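Side-chain contacts in lactaldehyde dehydrogenase (PDB 3PQA), which oxidises lactaldehyde to lactate with NAD, preferred over NADP, as a step in the biosynthesis of coenzyme F420: residues P54-K57 against R58-L62; I179-N182 against A183-Y187; T401-I404 against N405-L408. One frame throughout, in Å; residues are numbered along the deposited sequence. Where two conformers were deposited one is given.

How the contacts relate
All three contacts are local, made within a turn or two of helix, and all lie away from the probable catalytic residues. Contact 1 opens helix 55-71 at the surface, and contact 2 closes helix 171-186, half buried. Their centres are about 11 Å apart and they touch, K57 NZ reaching Y187 O at 2.8 Å while I61 packs on A183 and L184. Contact 3, the start of helix 404-413, is about 45 Å from contact 1 between centres. Contacts 1 and 3 both meet the second subunit, contact 3 also the third, and contact 2 neither. The chemistry differs: an arginine bent back over a first turn in contact 1, an ion pair toward the surface beside apolar side chains in contact 2, an aspartate cap in contact 3.

Contact 1. Residues P54-K57 against R58-L62; sequences PITK and RYNIL
P54 O takes the backbone N of R58 at 3.0 Å, the first i to i+4 bond of helix 55-71, with P54 itself at the N-cap. Y59 N, N60 N and I61 N follow in step, bonding to the carbonyls of I55, T56 and K57. The R58 side chain then doubles back over this turn. A bend about CG-CD (chi3 -80°) brings R58 NE to P54 O at 3.5 Å, a weak second bond on the same oxygen, which lies at the guanidinium edge. R58 NH1 comes down on I55, 3.6 Å from I55 CG1, the two side chains slanting across each other, while NH2 binds A156 O on helix 145-156. On another side of the helix, T56 and N60 run alongside each other, T56 CG2 standing 3.7 Å from N60 ND2. K57 CG meets I61 CD1 at 4.1 Å, and the lysine continues to Y187 O. Two backbone N-H groups of the first turn, those of I55 and T56, are taken by the carboxylate of D120 of a second subunit. The helix start is thus capped from another chain, and the arginine, its guanidinium gathered by carbonyl oxygens, links the P54 carbonyl, weakly, to A156 O of helix 145-156.

Contact 2. Residues I179-N182 against A183-Y187; sequences IIEN and ALKKY
E181 and K185, one turn apart, run out alongside each other and join in a salt bridge, E181 OE2 to K185 NZ. The modelled separation of 2.4 Å between E181 OE2 and K185 NZ is very short, so the pairing is more reliable than its exact length. Both chains are extended: E181 sets out with CG opposite the backbone N (chi1 -180°), whereas K185 starts with CG beside its own N (chi1 -76°), and this brings the ammonium back to the carboxylate. The aliphatic part of the lysine rests on the preceding turn, K185 CG lying 3.4 Å from E181 O. I180 and L184 likewise leave successive turns in a common direction, and I180 CG2 meets L184 CD1 at 3.9 Å. Beneath both pairs runs the helical ladder: L184 N bonds to I180 O at 2.9 Å, K185 N to E181 O at 3.0 Å, and A183 and K186 likewise to I179 and N182. Farther out, Q68 of helix 55-71 grips two points, giving NE2 to I179 O and accepting from N182 ND2. I65 covers I180, and L191 lies against the E181-K185 pair. Y187 leaves helical geometry. The segment is the C-terminal end of the helix in the beta-alpha-beta unit made by strand 160-165, helix 171-186 and strand 194-196, with apolar residues packed inward and the ion pair on the outer side.

Contact 3. Residues T401-I404 against N405-L408; sequences TNDI and NKSL
An N-cap starts helix 404-413, with D403 as the capping residue. D403 OD1 accepts from K406 N at 2.9 Å in a nearly straight bond (169° at the hydrogen), and the donor arrives from above the carboxylate plane. D403 CG, opposite the backbone N (chi1 -171°), is swung forward over the first turn, where the K406 side chain crosses it at a slant, K406 CG 3.6 Å from D403 CG. The charged ends stay apart, D403 OD2 to K406 NZ 4.4 Å, too far for a salt bridge. The lysine instead pairs with E381. Replacing D403 with an alanine would probably leave the N-H of K406 without its cap and the methylenes of that lysine without the carboxylate they lie across. Behind the cap, D403 O takes S407 N, and I404 O has two donors: L408 N at 3.1 Å and S407 OG at 2.7 Å. The serine hydroxyl reaches that carbonyl because OG sits between its own N and carbonyl carbon (chi1 70°). I404 and L408 run alongside each other, I404 CG2 to L408 CD1 4.1 Å. Ahead of the cap, T401 OG1 accepts from D403 N in an ST turn and also bonds to D253, while T401 CG2 packs on S407 CB at 3.9 Å. This short link carries the chain from strand 396-400 into the helix; T401 and K406 touch L251, and D403 touches D253. I404 and S407 meet S407 and I404 of the same helix in the second subunit, and I404 and L408 pack on I462 of strand 455-463 of the third.

Contact 1. Residues P54-K57 against R58-L62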
ATOM      1  N   PRO B  54      16.370  17.130   8.583  1.00 14.05           N
ATOM      2  CA  PRO B  54      15.326  17.214   7.569  1.00 13.96           C
ATOM      3  C   PRO B  54      15.473  16.170   6.468  1.00 13.50           C
ATOM      4  O   PRO B  54      16.577  15.659   6.216  1.00 13.46           O
ATOM      5  CB  PRO B  54      15.500  18.631   7.004  1.00 14.47           C
ATOM      6  CG  PRO B  54      16.123  19.393   8.096  1.00 15.48           C
ATOM      7  CD  PRO B  54      17.036  18.430   8.787  1.00 14.47           C
ATOM      8  N   ILE B  55      14.350  15.852   5.819  1.00 13.83           N
ATOM      9  CA  ILE B  55      14.331  14.956   4.663  1.00 15.18           C
ATOM     10  C   ILE B  55      15.350  15.387   3.615  1.00 14.12           C
ATOM     11  O   ILE B  55      16.110  14.552   3.109  1.00 14.19           O
ATOM     12  CB  ILE B  55      12.919  14.905   4.019  1.00 17.28           C
ATOM     13  CG1 ILE B  55      11.952  14.202   4.960  1.00 17.66           C
ATOM     14  CG2 ILE B  55      12.941  14.226   2.621  1.00 17.72           C
ATOM     15  CD1 ILE B  55      10.502  14.382   4.564  1.00 17.73           C
ATOM     16  N   THR B  56      15.369  16.684   3.299  1.00 13.73           N
ATOM     17  CA  THR B  56      16.253  17.198   2.249  1.00 14.57           C
ATOM     18  C   THR B  56      17.728  16.938   2.598  1.00 13.81           C
ATOM     19  O   THR B  56      18.516  16.552   1.729  1.00 13.84           O
ATOM     20  CB  THR B  56      15.957  18.692   1.941  1.00 16.69           C
ATOM     21  OG1 THR B  56      14.610  18.808   1.454  1.00 18.79           O
ATOM     22  CG2 THR B  56      16.904  19.260   0.882  1.00 18.74           C
ATOM     23  N   LYS B  57      18.073  17.112   3.875  1.00 14.53           N
ATOM     24  CA  LYS B  57      19.436  16.846   4.350  1.00 16.81           C
ATOM     25  C   LYS B  57      19.822  15.361   4.242  1.00 13.86           C
ATOM     26  O   LYS B  57      20.883  15.029   3.701  1.00 13.79           O
ATOM     27  CB  LYS B  57      19.629  17.356   5.776  1.00 23.51           C
ATOM     28  CG  LYS B  57      21.099  17.421   6.170  1.00 26.22           C
ATOM     29  CD  LYS B  57      21.395  18.612   7.063  1.00 25.91           C
ATOM     30  CE  LYS B  57      21.504  19.909   6.279  1.00 26.68           C
ATOM     31  NZ  LYS B  57      22.217  20.918   7.112  1.00 26.52           N
ATOM     32  N   ARG B  58      18.953  14.475   4.731  1.00 12.39           N
ATOM     33  CA  ARG B  58      19.161  13.033   4.568  1.00 12.86           C
ATOM     34  C   ARG B  58      19.315  12.633   3.103  1.00 11.49           C
ATOM     35  O   ARG B  58      20.230  11.875   2.751  1.00 12.22           O
ATOM     36  CB  ARG B  58      18.036  12.236   5.237  1.00 18.10           C
ATOM     37  CG  ARG B  58      18.177  12.116   6.742  1.00 21.04           C
ATOM     38  CD  ARG B  58      16.922  11.526   7.349  1.00 20.57           C
ATOM     39  NE  ARG B  58      15.864  12.524   7.504  1.00 22.24           N
ATOM     40  CZ  ARG B  58      14.591  12.244   7.763  1.00 22.01           C
ATOM     41  NH1 ARG B  58      13.714  13.236   7.917  1.00 22.67           N
ATOM     42  NH2 ARG B  58      14.188  10.981   7.878  1.00 22.43           N
ATOM     43  N   TYR B  59      18.417  13.147   2.256  1.00 11.35           N
ATOM     44  CA  TYR B  59      18.466  12.886   0.827  1.00 12.13           C
ATOM     45  C   TYR B  59      19.835  13.311   0.274  1.00 12.10           C
ATOM     46  O   TYR B  59      20.505  12.535  -0.423  1.00 12.80           O
ATOM     47  CB  TYR B  59      17.319  13.624   0.120  1.00 14.71           C
ATOM     48  CG  TYR B  59      17.392  13.573  -1.388  1.00 16.00           C
ATOM     49  CD1 TYR B  59      16.793  12.540  -2.101  1.00 15.14           C
ATOM     50  CD2 TYR B  59      18.055  14.574  -2.102  1.00 15.18           C
ATOM     51  CE1 TYR B  59      16.868  12.492  -3.500  1.00 16.24           C
ATOM     52  CE2 TYR B  59      18.130  14.541  -3.489  1.00 16.24           C
ATOM     53  CZ  TYR B  59      17.536  13.500  -4.179  1.00 15.39           C
ATOM     54  OH  TYR B  59      17.632  13.467  -5.552  1.00 16.47           O
ATOM     55  N   ASN B  60      20.236  14.540   0.591  1.00 12.35           N
ATOM     56  CA  ASN B  60      21.502  15.071   0.088  1.00 13.19           C
ATOM     57  C   ASN B  60      22.704  14.250   0.515  1.00 12.25           C
ATOM     58  O   ASN B  60      23.594  13.974  -0.305  1.00 12.79           O
ATOM     59  CB  ASN B  60      21.687  16.533   0.506  1.00 15.50           C
ATOM     60  CG  ASN B  60      20.788  17.475  -0.275  1.00 15.61           C
ATOM     61  OD1 ASN B  60      20.317  17.133  -1.363  1.00 15.78           O
ATOM     62  ND2 ASN B  60      20.542  18.669   0.280  1.00 15.79           N
ATOM     63  N   ILE B  61      22.726  13.851   1.788  1.00 11.93           N
ATOM     64  CA  ILE B  61      23.821  13.041   2.344  1.00 12.43           C
ATOM     65  C   ILE B  61      23.899  11.703   1.625  1.00 11.53           C
ATOM     66  O   ILE B  61      24.972  11.270   1.197  1.00 12.39           O
ATOM     67  CB  ILE B  61      23.657  12.810   3.857  1.00 14.42           C
ATOM     68  CG1 ILE B  61      23.926  14.103   4.626  1.00 14.60           C
ATOM     69  CG2 ILE B  61      24.605  11.699   4.346  1.00 14.60           C
ATOM     70  CD1 ILE B  61      23.407  14.068   6.046  1.00 14.70           C
ATOM     71  N   LEU B  62      22.743  11.059   1.463  1.00 11.46           N
ATOM     72  CA  LEU B  62      22.699   9.758   0.777  1.00 11.71           C
ATOM     73  C   LEU B  62      23.174   9.868  -0.694  1.00 11.55           C
ATOM     74  O   LEU B  62      23.971   9.049  -1.164  1.00 11.17           O
ATOM     75  CB  LEU B  62      21.297   9.136   0.887  1.00 12.18           C
ATOM     76  CG  LEU B  62      20.957   8.729   2.336  1.00 12.29           C
ATOM     77  CD1 LEU B  62      19.459   8.485   2.531  1.00 12.30           C
ATOM     78  CD2 LEU B  62      21.774   7.509   2.808  1.00 12.27           C
TER

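Contact 2. Residues I179-N182 against A183-Y187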
ATOM      1  N   ILE B 179      34.158   8.405   3.255  1.00 12.74           N
ATOM      2  CA  ILE B 179      33.124   8.919   2.341  1.00 13.68           C
ATOM      3  C   ILE B 179      31.901   9.477   3.093  1.00 13.49           C
ATOM      4  O   ILE B 179      31.419  10.575   2.779  1.00 13.27           O
ATOM      5  CB  ILE B 179      32.698   7.839   1.304  1.00 15.60           C
ATOM      6  CG1 ILE B 179      33.766   7.708   0.212  1.00 16.36           C
ATOM      7  CG2 ILE B 179      31.320   8.147   0.688  1.00 16.38           C
ATOM      8  CD1 ILE B 179      33.593   6.492  -0.688  1.00 16.20           C
ATOM      9  N   ILE B 180      31.420   8.731   4.088  1.00 13.96           N
ATOM     10  CA  ILE B 180      30.303   9.184   4.936  1.00 14.84           C
ATOM     11  C   ILE B 180      30.699  10.457   5.689  1.00 14.80           C
ATOM     12  O   ILE B 180      29.943  11.431   5.704  1.00 14.72           O
ATOM     13  CB  ILE B 180      29.842   8.076   5.931  1.00 16.06           C
ATOM     14  CG1 ILE B 180      29.210   6.916   5.155  1.00 16.13           C
ATOM     15  CG2 ILE B 180      28.849   8.639   6.980  1.00 16.07           C
ATOM     16  CD1 ILE B 180      29.122   5.603   5.900  1.00 16.16           C
ATOM     17  N   GLU B 181      31.895  10.454   6.285  1.00 15.42           N
ATOM     18  CA  GLU B 181      32.434  11.647   6.948  1.00 18.08           C
ATOM     19  C   GLU B 181      32.433  12.879   6.016  1.00 15.67           C
ATOM     20  O   GLU B 181      32.028  13.961   6.421  1.00 15.43           O
ATOM     21  CB  GLU B 181      33.830  11.348   7.511  1.00 23.73           C
ATOM     22  CG  GLU B 181      34.499  12.512   8.233  1.00 28.20           C
ATOM     23  CD  GLU B 181      35.917  12.199   8.689  1.00 25.65           C
ATOM     24  OE1 GLU B 181      36.209  11.028   9.027  1.00 28.65           O
ATOM     25  OE2 GLU B 181      36.743  13.137   8.709  1.00 28.74           O
ATOM     26  N   ASN B 182      32.877  12.712   4.772  1.00 15.36           N
ATOM     27  CA  ASN B 182      32.871  13.812   3.793  1.00 16.27           C
ATOM     28  C   ASN B 182      31.470  14.374   3.534  1.00 15.68           C
ATOM     29  O   ASN B 182      31.283  15.590   3.444  1.00 15.60           O
ATOM     30  CB  ASN B 182      33.482  13.369   2.466  1.00 17.96           C
ATOM     31  CG  ASN B 182      34.971  13.093   2.569  1.00 18.24           C
ATOM     32  OD1 ASN B 182      35.658  13.637   3.428  1.00 18.21           O
ATOM     33  ND2 ASN B 182      35.471  12.237   1.691  1.00 18.19           N
ATOM     34  N   ALA B 183      30.498  13.474   3.408  1.00 15.00           N
ATOM     35  CA  ALA B 183      29.104  13.861   3.184  1.00 14.35           C
ATOM     36  C   ALA B 183      28.525  14.602   4.374  1.00 14.27           C
ATOM     37  O   ALA B 183      27.812  15.602   4.207  1.00 15.01           O
ATOM     38  CB  ALA B 183      28.265  12.643   2.882  1.00 14.24           C
ATOM     39  N   LEU B 184      28.820  14.108   5.573  1.00 13.83           N
ATOM     40  CA  LEU B 184      28.349  14.746   6.798  1.00 14.36           C
ATOM     41  C   LEU B 184      28.915  16.168   6.924  1.00 14.68           C
ATOM     42  O   LEU B 184      28.175  17.117   7.196  1.00 14.85           O
ATOM     43  CB  LEU B 184      28.705  13.899   8.029  1.00 15.10           C
ATOM     44  CG  LEU B 184      27.985  12.547   8.153  1.00 15.18           C
ATOM     45  CD1 LEU B 184      28.529  11.739   9.333  1.00 15.16           C
ATOM     46  CD2 LEU B 184      26.458  12.718   8.250  1.00 15.17           C
ATOM     47  N   LYS B 185      30.215  16.306   6.684  1.00 15.72           N
ATOM     48  CA  LYS B 185      30.881  17.613   6.714  1.00 17.70           C
ATOM     49  C   LYS B 185      30.273  18.594   5.716  1.00 17.15           C
ATOM     50  O   LYS B 185      30.017  19.752   6.054  1.00 17.19           O
ATOM     51  CB  LYS B 185      32.374  17.450   6.437  1.00 21.03           C
ATOM     52  CG  LYS B 185      33.133  16.917   7.625  1.00 22.44           C
ATOM     53  CD  LYS B 185      34.612  16.753   7.330  1.00 22.11           C
ATOM     54  CE  LYS B 185      35.355  16.367   8.600  1.00 22.68           C
ATOM     55  NZ  LYS B 185      36.553  15.535   8.302  1.00 22.59           N
ATOM     56  N   LYS B 186      30.047  18.117   4.494  1.00 17.93           N
ATOM     57  CA  LYS B 186      29.471  18.924   3.422  1.00 19.69           C
ATOM     58  C   LYS B 186      28.125  19.543   3.821  1.00 19.72           C
ATOM     59  O   LYS B 186      27.850  20.694   3.485  1.00 19.72           O
ATOM     60  CB  LYS B 186      29.327  18.078   2.159  1.00 22.94           C
ATOM     61  CG  LYS B 186      28.801  18.800   0.930  1.00 23.74           C
ATOM     62  CD  LYS B 186      28.873  17.890  -0.294  1.00 23.95           C
ATOM     63  CE  LYS B 186      28.280  18.553  -1.534  1.00 24.00           C
ATOM     64  NZ  LYS B 186      29.109  19.705  -1.975  1.00 24.34           N
ATOM     65  N   TYR B 187      27.310  18.787   4.558  1.00 20.39           N
ATOM     66  CA  TYR B 187      25.953  19.221   4.907  1.00 21.60           C
ATOM     67  C   TYR B 187      25.795  19.606   6.383  1.00 19.70           C
ATOM     68  O   TYR B 187      24.681  19.653   6.905  1.00 19.45           O
ATOM     69  CB  TYR B 187      24.921  18.183   4.430  1.00 27.11           C
ATOM     70  CG  TYR B 187      24.918  18.049   2.920  1.00 30.51           C
ATOM     71  CD1 TYR B 187      25.535  16.968   2.289  1.00 27.88           C
ATOM     72  CD2 TYR B 187      24.335  19.032   2.119  1.00 27.88           C
ATOM     73  CE1 TYR B 187      25.552  16.866   0.897  1.00 30.81           C
ATOM     74  CE2 TYR B 187      24.349  18.943   0.734  1.00 30.79           C
ATOM     75  CZ  TYR B 187      24.954  17.857   0.126  1.00 28.20           C
ATOM     76  OH  TYR B 187      24.959  17.774  -1.247  1.00 30.94           O
TER

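Contact 3. Residues T401-I404 against N405-L408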
ATOM      1  N   THR B 401      12.591 -26.027 -13.810  1.00 14.60           N
ATOM      2  CA  THR B 401      11.518 -26.806 -14.420  1.00 15.19           C
ATOM      3  C   THR B 401      10.780 -25.901 -15.394  1.00 15.68           C
ATOM      4  O   THR B 401      10.841 -24.670 -15.263  1.00 15.00           O
ATOM      5  CB  THR B 401      10.507 -27.387 -13.354  1.00 15.24           C
ATOM      6  OG1 THR B 401       9.526 -28.212 -13.999  1.00 14.39           O
ATOM      7  CG2 THR B 401       9.798 -26.267 -12.548  1.00 14.41           C
ATOM      8  N   ASN B 402      10.104 -26.514 -16.370  1.00 16.78           N
ATOM      9  CA  ASN B 402       9.227 -25.813 -17.296  0.50 18.67           C
ATOM     10  C   ASN B 402       7.751 -26.069 -16.997  1.00 16.60           C
ATOM     11  O   ASN B 402       6.883 -25.635 -17.748  1.00 16.28           O
ATOM     12  CB  ASN B 402       9.550 -26.235 -18.736  0.50 23.97           C
ATOM     13  CG  ASN B 402      10.838 -25.626 -19.242  0.50 23.57           C
ATOM     14  OD1 ASN B 402      11.075 -24.428 -19.075  0.50 24.49           O
ATOM     15  ND2 ASN B 402      11.678 -26.443 -19.865  0.50 24.54           N
ATOM     16  N   ASP B 403       7.473 -26.780 -15.899  1.00 14.93           N
ATOM     17  CA  ASP B 403       6.119 -27.232 -15.543  1.00 14.60           C
ATOM     18  C   ASP B 403       5.445 -26.249 -14.569  1.00 14.44           C
ATOM     19  O   ASP B 403       5.933 -26.037 -13.453  1.00 14.50           O
ATOM     20  CB  ASP B 403       6.255 -28.628 -14.904  1.00 16.93           C
ATOM     21  CG  ASP B 403       4.925 -29.329 -14.665  1.00 17.79           C
ATOM     22  OD1 ASP B 403       4.057 -28.783 -13.950  1.00 17.17           O
ATOM     23  OD2 ASP B 403       4.794 -30.490 -15.147  1.00 17.35           O
ATOM     24  N   ILE B 404       4.337 -25.639 -14.995  1.00 16.01           N
ATOM     25  CA  ILE B 404       3.615 -24.668 -14.157  1.00 18.29           C
ATOM     26  C   ILE B 404       3.259 -25.254 -12.794  1.00 18.89           C
ATOM     27  O   ILE B 404       3.620 -24.690 -11.750  1.00 18.48           O
ATOM     28  CB  ILE B 404       2.326 -24.141 -14.870  1.00 19.42           C
ATOM     29  CG1 ILE B 404       2.712 -23.308 -16.089  1.00 20.16           C
ATOM     30  CG2 ILE B 404       1.453 -23.319 -13.898  1.00 20.23           C
ATOM     31  CD1 ILE B 404       1.532 -22.937 -16.988  1.00 19.67           C
ATOM     32  N   ASN B 405       2.583 -26.399 -12.813  1.00 19.41           N
ATOM     33  CA  ASN B 405       2.040 -26.994 -11.597  1.00 20.41           C
ATOM     34  C   ASN B 405       3.139 -27.384 -10.612  1.00 18.58           C
ATOM     35  O   ASN B 405       3.035 -27.133  -9.400  1.00 18.30           O
ATOM     36  CB  ASN B 405       1.158 -28.191 -11.947  1.00 23.42           C
ATOM     37  CG  ASN B 405      -0.180 -27.772 -12.533  1.00 21.86           C
ATOM     38  OD1 ASN B 405      -0.590 -26.614 -12.421  1.00 23.77           O
ATOM     39  ND2 ASN B 405      -0.861 -28.713 -13.165  1.00 23.82           N
ATOM     40  N   LYS B 406       4.202 -27.980 -11.139  1.00 17.62           N
ATOM     41  CA  LYS B 406       5.318 -28.372 -10.286  1.00 18.40           C
ATOM     42  C   LYS B 406       6.022 -27.155  -9.698  1.00 16.88           C
ATOM     43  O   LYS B 406       6.383 -27.165  -8.512  1.00 16.71           O
ATOM     44  CB  LYS B 406       6.298 -29.285 -11.028  1.00 21.82           C
ATOM     45  CG  LYS B 406       5.684 -30.639 -11.403  1.00 23.15           C
ATOM     46  CD  LYS B 406       6.662 -31.487 -12.176  1.00 22.88           C
ATOM     47  CE  LYS B 406       6.047 -32.842 -12.562  1.00 23.48           C
ATOM     48  NZ  LYS B 406       7.098 -33.705 -13.156  1.00 23.31           N
ATOM     49  N   SER B 407       6.215 -26.105 -10.496  1.00 15.88           N
ATOM     50  CA  SER B 407       6.909 -24.908  -9.980  1.00 15.93           C
ATOM     51  C   SER B 407       6.161 -24.302  -8.795  1.00 16.39           C
ATOM     52  O   SER B 407       6.775 -23.897  -7.799  1.00 16.07           O
ATOM     53  CB  SER B 407       7.148 -23.855 -11.070  1.00 16.03           C
ATOM     54  OG  SER B 407       5.934 -23.239 -11.479  1.00 17.51           O
ATOM     55  N   LEU B 408       4.833 -24.264  -8.899  1.00 18.08           N
ATOM     56  CA  LEU B 408       3.999 -23.681  -7.849  1.00 20.45           C
ATOM     57  C   LEU B 408       3.958 -24.551  -6.609  1.00 19.31           C
ATOM     58  O   LEU B 408       4.005 -24.030  -5.492  1.00 19.43           O
ATOM     59  CB  LEU B 408       2.578 -23.419  -8.347  1.00 24.06           C
ATOM     60  CG  LEU B 408       2.429 -22.501  -9.562  1.00 24.79           C
ATOM     61  CD1 LEU B 408       0.954 -22.352  -9.944  1.00 24.58           C
ATOM     62  CD2 LEU B 408       3.086 -21.138  -9.328  1.00 24.52           C
TER